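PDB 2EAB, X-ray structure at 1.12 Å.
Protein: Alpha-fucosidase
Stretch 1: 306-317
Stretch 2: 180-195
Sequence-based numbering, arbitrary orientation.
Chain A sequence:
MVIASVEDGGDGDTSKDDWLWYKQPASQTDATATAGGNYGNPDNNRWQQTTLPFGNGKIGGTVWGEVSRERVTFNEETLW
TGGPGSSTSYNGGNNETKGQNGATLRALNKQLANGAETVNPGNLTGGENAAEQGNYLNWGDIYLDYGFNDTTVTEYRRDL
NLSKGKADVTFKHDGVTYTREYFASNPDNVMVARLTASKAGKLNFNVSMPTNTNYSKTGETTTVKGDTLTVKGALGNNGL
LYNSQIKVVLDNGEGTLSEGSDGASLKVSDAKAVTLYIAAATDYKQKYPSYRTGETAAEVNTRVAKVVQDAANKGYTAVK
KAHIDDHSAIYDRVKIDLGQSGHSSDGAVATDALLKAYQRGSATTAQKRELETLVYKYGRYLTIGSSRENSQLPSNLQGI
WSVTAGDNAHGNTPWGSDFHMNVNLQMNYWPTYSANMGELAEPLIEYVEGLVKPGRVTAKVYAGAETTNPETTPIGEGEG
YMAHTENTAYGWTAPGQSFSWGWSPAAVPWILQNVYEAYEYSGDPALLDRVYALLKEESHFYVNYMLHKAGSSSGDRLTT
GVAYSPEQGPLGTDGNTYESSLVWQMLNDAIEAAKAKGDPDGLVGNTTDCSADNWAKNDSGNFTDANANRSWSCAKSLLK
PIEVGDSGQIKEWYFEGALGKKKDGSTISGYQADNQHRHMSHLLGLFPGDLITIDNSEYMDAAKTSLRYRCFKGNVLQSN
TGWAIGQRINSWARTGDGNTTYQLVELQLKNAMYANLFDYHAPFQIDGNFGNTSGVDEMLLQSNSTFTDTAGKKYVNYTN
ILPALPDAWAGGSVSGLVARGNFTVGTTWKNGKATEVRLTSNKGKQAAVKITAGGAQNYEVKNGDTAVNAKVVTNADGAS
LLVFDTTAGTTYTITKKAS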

# COMPACT_ATOMS: atom_id res chain seq x y z
N LYS A 306 -28.14 10.89 10.37
CA LYS A 306 -27.73 12.29 10.29
C LYS A 306 -26.80 12.53 9.11
O LYS A 306 -26.82 13.61 8.51
CB LYS A 306 -27.08 12.73 11.60
CG LYS A 306 -26.87 14.23 11.73
CD LYS A 306 -26.24 14.59 13.06
CE LYS A 306 -26.11 16.09 13.24
NZ LYS A 306 -25.14 16.69 12.29
N VAL A 307 -25.98 11.54 8.76
CA VAL A 307 -25.10 11.66 7.59
C VAL A 307 -25.92 11.89 6.32
O VAL A 307 -25.66 12.83 5.58
CB VAL A 307 -24.18 10.42 7.40
CG1 VAL A 307 -23.39 10.55 6.11
CG2 VAL A 307 -23.23 10.27 8.58
N VAL A 308 -26.92 11.04 6.09
CA VAL A 308 -27.73 11.17 4.88
C VAL A 308 -28.62 12.41 4.90
O VAL A 308 -28.81 13.05 3.86
CB VAL A 308 -28.55 9.88 4.53
CG1 VAL A 308 -27.61 8.74 4.15
CG2 VAL A 308 -29.48 9.46 5.66
N GLN A 309 -29.14 12.76 6.08
CA GLN A 309 -29.96 13.97 6.21
C GLN A 309 -29.15 15.24 5.98
O GLN A 309 -29.59 16.13 5.24
CB GLN A 309 -30.68 14.02 7.57
CG GLN A 309 -31.74 15.12 7.66
CD GLN A 309 -32.89 14.92 6.68
OE1 GLN A 309 -33.54 13.88 6.69
NE2 GLN A 309 -33.13 15.91 5.83
N ASP A 310 -27.97 15.32 6.59
CA ASP A 310 -27.09 16.47 6.40
C ASP A 310 -26.72 16.66 4.93
O ASP A 310 -26.68 17.79 4.43
CB ASP A 310 -25.81 16.35 7.24
CG ASP A 310 -26.03 16.65 8.71
OD1 ASP A 310 -27.09 17.21 9.08
OD2 ASP A 310 -25.13 16.33 9.52
N ALA A 311 -26.45 15.55 4.24
CA ALA A 311 -26.10 15.58 2.82
C ALA A 311 -27.28 16.07 1.97
O ALA A 311 -27.12 16.95 1.12
CB ALA A 311 -25.63 14.21 2.36
N ALA A 312 -28.46 15.50 2.22
CA ALA A 312 -29.67 15.90 1.50
C ALA A 312 -29.98 17.38 1.71
O ALA A 312 -30.40 18.07 0.78
CB ALA A 312 -30.84 15.04 1.93
N ASN A 313 -29.77 17.86 2.94
CA ASN A 313 -29.98 19.26 3.27
C ASN A 313 -29.08 20.20 2.47
O ASN A 313 -29.51 21.27 2.04
CB ASN A 313 -29.80 19.50 4.77
CG ASN A 313 -30.94 18.91 5.60
OD1 ASN A 313 -31.94 18.42 5.08
ND2 ASN A 313 -30.77 18.95 6.92
N LYS A 314 -27.83 19.78 2.26
CA LYS A 314 -26.89 20.53 1.42
C LYS A 314 -27.29 20.48 -0.06
O LYS A 314 -27.13 21.46 -0.78
CB LYS A 314 -25.46 20.01 1.60
CG LYS A 314 -24.82 20.46 2.89
CD LYS A 314 -23.35 20.12 2.95
CE LYS A 314 -22.78 20.48 4.31
NZ LYS A 314 -21.33 20.16 4.43
N GLY A 315 -27.79 19.33 -0.49
CA GLY A 315 -28.26 19.16 -1.86
C GLY A 315 -27.20 18.64 -2.81
O GLY A 315 -26.00 18.80 -2.56
N TYR A 316 -27.66 18.05 -3.91
CA TYR A 316 -26.79 17.38 -4.87
C TYR A 316 -25.67 18.28 -5.43
O TYR A 316 -24.50 17.88 -5.44
CB TYR A 316 -27.62 16.79 -6.01
CG TYR A 316 -26.81 16.31 -7.19
CD1 TYR A 316 -26.06 15.14 -7.11
CD2 TYR A 316 -26.80 17.04 -8.38
CE1 TYR A 316 -25.31 14.70 -8.20
CE2 TYR A 316 -26.06 16.61 -9.47
CZ TYR A 316 -25.32 15.44 -9.38
OH TYR A 316 -24.59 15.01 -10.46
N THR A 317 -26.04 19.47 -5.90
CA THR A 317 -25.07 20.37 -6.52
C THR A 317 -23.91 20.70 -5.58
O THR A 317 -22.74 20.59 -5.96
CB THR A 317 -25.75 21.67 -7.03
OG1 THR A 317 -26.76 21.32 -7.98
CG2 THR A 317 -24.74 22.60 -7.70
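Stretch 2 180-195: REYFASNPDNVMVARL

The most striking feature of this contact is the way one tyrosine, Tyr316, is held by a β-hairpin: its ring lies under the side chain of Arg194 while its hydroxyl reaches a carboxylate on the neighbouring strand. The CD atom of Arg194 stands 3.8 Å from the centroid of the Tyr316 ring, only 9° off the ring normal, a CH-pi contact, and CZ of Arg194 lies 4.9 Å from the same centroid, over the face, as a cation-pi interaction. A long aliphatic chain ending in a flat cation suits this place, because both parts can lie against an aromatic surface. The hydroxyl then acts as donor, Tyr316 OH to Glu181 OE1 at 2.6 Å, a short hydrogen bond with a carboxylate in the buried part of the hairpin.

Stretch 2 is an antiparallel hairpin. Strand 180-185 runs out, residues 186-189 turn, and strand 190-195 returns, paired through backbone hydrogen bonds between Glu181 and Arg194, Phe183 and Val192, and Ser185 and Val190. The turn is secured by a bond from Asp188 N to Ser185 OG (3.0 Å), and Asn189 takes positive phi (52°), a conformation that asparagine tolerates better than most residues. Along the strands, side chains alternate: Glu181, Phe183, Val190, Val192 and Arg194 point toward stretch 1, whereas Ala193 points away.

Stretch 1 is helical through Lys314, breaks at Gly315, and enters a second helix at Tyr316. With phi of 92° and psi of 158°, Gly315 has a backbone at which a CB would be jammed against the carbonyl O of Lys314, so glycine suits the break; it also serves as N-cap of the second helix. The register does not run in step with the chain: Val307 lies nearest Val190 (CA to CA 6.8 Å), Ala311 nearest Asp188 in the turn (CA to CA 6.4 Å), and Tyr316, past the break, nearest Arg194 (CA to CA 8.2 Å).

On the first helix, Val307 and Ala311 are one turn apart and both point toward the hairpin. Val307 CG1 packs 4.1 Å from Val190 CB and comes within 3.1 Å of Asn189 O, a tight approach to a carbonyl oxygen. Ala311 CB meets Val190 CG1 at 3.8 Å; its small methyl lets the backbones come close here. Water 1 joins the main chains, donating to Val307 O and Asp188 O at 2.7 Å each.

One turn further along, at the exposed margin, the extended side chain of Lys314 forms a salt bridge, NZ to Asp188 OD1 at 2.8 Å. Water 2 reinforces it, accepting from Lys314 NZ at 2.9 Å and donating to Asp188 OD2 at 2.7 Å. The flexible lysine can thus reach the turn from the end of its helix.

Beyond the glycine, apolar side chains complete the setting of the tyrosine. Val192 CG1 lies 4.1 Å from Tyr316 CD1, near the plane of the tyrosine ring, and Phe183 CE2 lies 4.2 Å from Tyr316 CE1.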

# COMPACT_ATOMS: atom_id res chain seq x y z
N ARG A 180 -26.56 7.42 -15.03
CA ARG A 180 -26.23 7.16 -13.64
C ARG A 180 -24.87 7.75 -13.34
O ARG A 180 -23.96 7.69 -14.17
CB ARG A 180 -26.24 5.66 -13.34
CG ARG A 180 -27.52 4.96 -13.75
CD ARG A 180 -27.68 3.64 -13.04
NE ARG A 180 -27.06 2.56 -13.79
CZ ARG A 180 -27.71 1.71 -14.58
NH1 ARG A 180 -29.03 1.80 -14.73
NH2 ARG A 180 -27.05 0.77 -15.21
N GLU A 181 -24.74 8.32 -12.15
CA GLU A 181 -23.49 8.87 -11.67
C GLU A 181 -23.31 8.46 -10.22
O GLU A 181 -24.24 8.59 -9.42
CB GLU A 181 -23.50 10.39 -11.79
CG GLU A 181 -22.24 11.07 -11.30
CD GLU A 181 -22.46 12.55 -11.06
OE1 GLU A 181 -23.14 12.90 -10.08
OE2 GLU A 181 -21.93 13.35 -11.85
N TYR A 182 -22.12 7.98 -9.89
CA TYR A 182 -21.82 7.52 -8.54
C TYR A 182 -20.53 8.14 -8.03
O TYR A 182 -19.52 8.17 -8.74
CB TYR A 182 -21.64 6.01 -8.51
CG TYR A 182 -22.75 5.19 -9.13
CD1 TYR A 182 -23.88 4.85 -8.39
CD2 TYR A 182 -22.64 4.72 -10.43
CE1 TYR A 182 -24.89 4.09 -8.94
CE2 TYR A 182 -23.64 3.94 -10.99
CZ TYR A 182 -24.76 3.63 -10.24
OH TYR A 182 -25.76 2.86 -10.77
N PHE A 183 -20.55 8.61 -6.79
CA PHE A 183 -19.33 9.03 -6.11
C PHE A 183 -19.47 8.88 -4.61
O PHE A 183 -20.58 8.72 -4.09
CB PHE A 183 -18.89 10.45 -6.52
CG PHE A 183 -19.89 11.53 -6.18
CD1 PHE A 183 -19.87 12.16 -4.94
CD2 PHE A 183 -20.81 11.96 -7.13
CE1 PHE A 183 -20.78 13.17 -4.64
CE2 PHE A 183 -21.72 12.97 -6.84
CZ PHE A 183 -21.70 13.58 -5.59
N ALA A 184 -18.34 8.89 -3.91
CA ALA A 184 -18.34 8.84 -2.45
C ALA A 184 -17.53 10.02 -1.95
O ALA A 184 -16.31 10.10 -2.17
CB ALA A 184 -17.76 7.53 -1.94
N SER A 185 -18.22 10.94 -1.30
CA SER A 185 -17.63 12.17 -0.82
C SER A 185 -16.93 11.96 0.51
O SER A 185 -17.50 11.40 1.45
CB SER A 185 -18.70 13.23 -0.65
OG SER A 185 -18.19 14.35 0.05
N ASN A 186 -15.68 12.42 0.60
CA ASN A 186 -15.00 12.47 1.89
C ASN A 186 -15.52 13.63 2.77
O ASN A 186 -15.89 13.39 3.91
CB ASN A 186 -13.48 12.48 1.72
CG ASN A 186 -12.75 12.29 3.04
OD1 ASN A 186 -12.39 13.26 3.70
ND2 ASN A 186 -12.56 11.03 3.44
N PRO A 187 -15.59 14.88 2.23
CA PRO A 187 -16.09 15.99 3.06
C PRO A 187 -17.47 15.76 3.68
O PRO A 187 -17.69 16.14 4.82
CB PRO A 187 -16.16 17.16 2.07
CG PRO A 187 -15.15 16.85 1.05
CD PRO A 187 -15.18 15.36 0.89
N ASP A 188 -18.39 15.15 2.93
CA ASP A 188 -19.74 14.93 3.43
C ASP A 188 -20.01 13.48 3.83
O ASP A 188 -21.13 13.13 4.21
CB ASP A 188 -20.77 15.45 2.42
CG ASP A 188 -20.82 16.97 2.40
OD1 ASP A 188 -21.10 17.56 3.46
OD2 ASP A 188 -20.55 17.57 1.33
N ASN A 189 -18.96 12.66 3.76
CA ASN A 189 -18.98 11.30 4.28
C ASN A 189 -20.16 10.46 3.78
O ASN A 189 -20.82 9.76 4.56
CB ASN A 189 -18.93 11.31 5.81
CG ASN A 189 -18.54 9.97 6.38
OD1 ASN A 189 -17.82 9.21 5.73
ND2 ASN A 189 -19.00 9.66 7.58
N VAL A 190 -20.41 10.53 2.48
CA VAL A 190 -21.64 10.00 1.93
C VAL A 190 -21.44 9.54 0.49
O VAL A 190 -20.66 10.14 -0.25
CB VAL A 190 -22.80 11.04 2.04
CG1 VAL A 190 -22.57 12.25 1.12
CG2 VAL A 190 -24.16 10.40 1.78
N MET A 191 -22.13 8.47 0.12
CA MET A 191 -22.15 7.99 -1.25
C MET A 191 -23.38 8.57 -1.94
O MET A 191 -24.46 8.62 -1.36
CB MET A 191 -22.17 6.46 -1.27
CG MET A 191 -22.24 5.83 -2.65
SD MET A 191 -22.17 4.03 -2.60
CE MET A 191 -20.50 3.74 -2.03
N VAL A 192 -23.19 9.00 -3.18
CA VAL A 192 -24.25 9.63 -3.95
C VAL A 192 -24.46 8.84 -5.24
O VAL A 192 -23.50 8.48 -5.92
CB VAL A 192 -23.91 11.11 -4.27
CG1 VAL A 192 -24.93 11.73 -5.23
CG2 VAL A 192 -23.83 11.93 -2.99
N ALA A 193 -25.72 8.54 -5.54
CA ALA A 193 -26.11 8.02 -6.84
C ALA A 193 -27.12 8.98 -7.45
O ALA A 193 -28.22 9.17 -6.91
CB ALA A 193 -26.69 6.62 -6.72
N ARG A 194 -26.74 9.59 -8.57
CA ARG A 194 -27.59 10.52 -9.29
C ARG A 194 -28.13 9.80 -10.52
O ARG A 194 -27.36 9.36 -11.37
CB ARG A 194 -26.78 11.76 -9.70
CG ARG A 194 -27.54 12.78 -10.55
CD ARG A 194 -28.60 13.51 -9.74
NE ARG A 194 -29.36 14.44 -10.58
CZ ARG A 194 -30.48 15.04 -10.20
NH1 ARG A 194 -30.99 14.82 -8.99
NH2 ARG A 194 -31.10 15.87 -11.03
N LEU A 195 -29.45 9.66 -10.58
CA LEU A 195 -30.10 8.87 -11.62
C LEU A 195 -31.09 9.72 -12.39
O LEU A 195 -31.89 10.43 -11.79
CB LEU A 195 -30.81 7.66 -11.00
CG LEU A 195 -30.03 6.84 -9.97
CD1 LEU A 195 -30.93 5.86 -9.25
CD2 LEU A 195 -28.86 6.11 -10.61
O HOH W 1 -23.28 14.18 5.47
O HOH W 2 -20.20 20.19 1.75